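Local coordinates for taurine dioxygenase (Burkholderia xenovorans, PDB 5KEU), which probably acts as an iron- and 2-oxoglutarate-dependent dioxygenase of the TauD/TfdA family, at residues A31-V36 with A48-A53. Sequence-based numbering, arbitrary orientation.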
ATOM      1  N   ALA B  31      12.002   8.378  -1.506  1.00 16.09           N
ATOM      2  CA  ALA B  31      12.831   9.145  -0.589  1.00 15.43           C
ATOM      3  C   ALA B  31      12.326  10.579  -0.520  1.00 19.47           C
ATOM      4  O   ALA B  31      11.961  11.182  -1.534  1.00 16.70           O
ATOM      5  CB  ALA B  31      14.318   9.118  -1.000  1.00 12.68           C
ATOM      6  N   GLU B  32      12.302  11.113   0.693  1.00 16.66           N
ATOM      7  CA  GLU B  32      11.931  12.497   0.917  1.00 18.87           C
ATOM      8  C   GLU B  32      13.201  13.337   0.916  1.00 22.24           C
ATOM      9  O   GLU B  32      14.187  12.976   1.572  1.00 24.63           O
ATOM     10  CB  GLU B  32      11.181  12.622   2.245  1.00 22.40           C
ATOM     11  CG  GLU B  32      10.411  13.900   2.409  1.00 37.08           C
ATOM     12  CD  GLU B  32       9.490  13.844   3.616  1.00 44.16           C
ATOM     13  OE1 GLU B  32       9.968  14.152   4.729  1.00 39.39           O
ATOM     14  OE2 GLU B  32       8.302  13.471   3.446  1.00 40.96           O
ATOM     15  N   LEU B  33      13.198  14.430   0.152  1.00 17.83           N
ATOM     16  CA  LEU B  33      14.352  15.320   0.073  1.00 19.24           C
ATOM     17  C   LEU B  33      14.084  16.613   0.840  1.00 22.53           C
ATOM     18  O   LEU B  33      12.965  17.142   0.823  1.00 23.39           O
ATOM     19  CB  LEU B  33      14.718  15.650  -1.382  1.00 19.50           C
ATOM     20  CG  LEU B  33      14.866  14.484  -2.366  1.00 25.59           C
ATOM     21  CD1 LEU B  33      15.435  14.955  -3.701  1.00 23.97           C
ATOM     22  CD2 LEU B  33      15.687  13.342  -1.811  1.00 26.48           C
ATOM     23  N   HIS B  34      15.111  17.116   1.516  1.00 22.75           N
ATOM     24  CA  HIS B  34      15.002  18.363   2.254  1.00 25.27           C
ATOM     25  C   HIS B  34      16.267  19.169   2.015  1.00 26.80           C
ATOM     26  O   HIS B  34      17.315  18.617   1.676  1.00 29.94           O
ATOM     27  CB  HIS B  34      14.780  18.133   3.760  1.00 33.15           C
ATOM     28  CG  HIS B  34      13.459  17.496   4.089  1.00 44.87           C
ATOM     29  ND1 HIS B  34      12.292  18.221   4.223  1.00 48.49           N
ATOM     30  CD2 HIS B  34      13.123  16.201   4.317  1.00 45.74           C
ATOM     31  CE1 HIS B  34      11.295  17.402   4.514  1.00 45.33           C
ATOM     32  NE2 HIS B  34      11.773  16.171   4.575  1.00 45.60           N
ATOM     33  N   GLY B  35      16.145  20.483   2.150  1.00 24.90           N
ATOM     34  CA  GLY B  35      17.269  21.380   1.984  1.00 27.64           C
ATOM     35  C   GLY B  35      17.365  22.068   0.640  1.00 26.50           C
ATOM     36  O   GLY B  35      18.445  22.561   0.291  1.00 30.03           O
ATOM     37  N   VAL B  36      16.285  22.124  -0.126  1.00 27.51           N
ATOM     38  CA  VAL B  36      16.303  22.774  -1.429  1.00 28.87           C
ATOM     39  C   VAL B  36      15.008  23.566  -1.594  1.00 29.82           C
ATOM     40  O   VAL B  36      13.951  23.151  -1.113  1.00 27.63           O
ATOM     41  CB  VAL B  36      16.511  21.744  -2.561  1.00 30.22           C
ATOM     42  CG1 VAL B  36      15.334  20.765  -2.647  1.00 35.11           C
ATOM     43  CG2 VAL B  36      16.730  22.442  -3.875  1.00 28.97           C
ATOM     44  N   ALA B  48      22.035  17.755  -9.950  1.00 20.54           N
ATOM     45  CA  ALA B  48      22.678  16.449  -9.974  1.00 19.38           C
ATOM     46  C   ALA B  48      22.254  15.612  -8.779  1.00 21.82           C
ATOM     47  O   ALA B  48      22.001  14.411  -8.913  1.00 24.27           O
ATOM     48  CB  ALA B  48      24.194  16.611 -10.001  1.00 22.51           C
ATOM     49  N   GLN B  49      22.157  16.233  -7.601  1.00 22.44           N
ATOM     50  CA  GLN B  49      21.780  15.480  -6.408  1.00 24.31           C
ATOM     51  C   GLN B  49      20.367  14.942  -6.530  1.00 22.99           C
ATOM     52  O   GLN B  49      20.094  13.794  -6.154  1.00 22.07           O
ATOM     53  CB  GLN B  49      21.895  16.357  -5.161  1.00 20.60           C
ATOM     54  CG  GLN B  49      23.309  16.642  -4.692  1.00 24.80           C
ATOM     55  CD  GLN B  49      23.325  17.555  -3.469  1.00 25.73           C
ATOM     56  OE1 GLN B  49      22.960  17.143  -2.366  1.00 29.52           O
ATOM     57  NE2 GLN B  49      23.727  18.806  -3.667  1.00 28.18           N
ATOM     58  N   ILE B  50      19.447  15.768  -7.034  1.00 19.69           N
ATOM     59  CA  ILE B  50      18.069  15.316  -7.192  1.00 19.30           C
ATOM     60  C   ILE B  50      18.001  14.205  -8.226  1.00 19.95           C
ATOM     61  O   ILE B  50      17.332  13.184  -8.021  1.00 19.74           O
ATOM     62  CB  ILE B  50      17.164  16.506  -7.559  1.00 18.24           C
ATOM     63  CG1 ILE B  50      17.025  17.443  -6.353  1.00 20.00           C
ATOM     64  CG2 ILE B  50      15.818  16.019  -8.055  1.00 16.57           C
ATOM     65  CD1 ILE B  50      16.377  18.757  -6.688  1.00 21.93           C
ATOM     66  N   ARG B  51      18.717  14.373  -9.338  1.00 19.04           N
ATOM     67  CA  ARG B  51      18.751  13.343 -10.368  1.00 20.96           C
ATOM     68  C   ARG B  51      19.298  12.026  -9.823  1.00 18.81           C
ATOM     69  O   ARG B  51      18.750  10.954 -10.101  1.00 18.17           O
ATOM     70  CB  ARG B  51      19.584  13.833 -11.557  1.00 25.79           C
ATOM     71  CG  ARG B  51      19.137  13.190 -12.820  1.00 31.52           C
ATOM     72  CD  ARG B  51      19.748  13.739 -14.113  1.00 27.42           C
ATOM     73  NE  ARG B  51      19.188  12.904 -15.168  1.00 25.37           N
ATOM     74  CZ  ARG B  51      18.205  13.278 -15.973  1.00 28.42           C
ATOM     75  NH1 ARG B  51      17.719  14.513 -15.894  1.00 22.58           N
ATOM     76  NH2 ARG B  51      17.730  12.426 -16.871  1.00 29.10           N
ATOM     77  N   ALA B  52      20.364  12.084  -9.025  1.00 20.55           N
ATOM     78  CA  ALA B  52      20.931  10.854  -8.475  1.00 19.30           C
ATOM     79  C   ALA B  52      19.970  10.188  -7.496  1.00 17.69           C
ATOM     80  O   ALA B  52      19.851   8.954  -7.469  1.00 16.67           O
ATOM     81  CB  ALA B  52      22.265  11.154  -7.797  1.00 21.00           C
ATOM     82  N   ALA B  53      19.291  10.980  -6.667  1.00 16.64           N
ATOM     83  CA  ALA B  53      18.343  10.387  -5.730  1.00 16.54           C
ATOM     84  C   ALA B  53      17.176   9.762  -6.475  1.00 16.30           C
ATOM     85  O   ALA B  53      16.657   8.713  -6.076  1.00 18.17           O
ATOM     86  CB  ALA B  53      17.845  11.445  -4.744  1.00 20.03           C
TER
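Leu33 reaches from strand 31-34 to helix 44-57 and divides its two methyl groups between residues one helical turn apart. Its CD1 meets the CG1 methylene of Ile50 at 4.0 Å, the two side chains crossing at a slant, while its CD2 lies 4.1 Å from CB of Ala53. Ile50 sets CG1 beside its backbone N (chi1 -70°), which places that methylene against Leu33, and its extended CD1 runs toward CG1 of Val36, 4.6 Å away, in the loop after the strand. All four residues are buried, and the contact is purely apolar. Strand 31-34, helix 44-57 and the parallel strand 59-62 form a beta-alpha-beta unit near one edge of the mixed sheet, just inside the outermost strand 21-24, away from the metal site. Val60 of strand 59-62 touches both Leu33 and Ala53, so the helix packs over the two neighbouring strands together. Polar groups keep to the other face of strand 31-34. There NE2 of His34 donates to OE1 of Glu32 at 2.7 Å; OE1 lies close to the imidazole plane, whereas NE2 approaches it from the anti side, 32° out of the carboxylate plane. The second carboxylate oxygen, OE2, forms a salt bridge with Arg63.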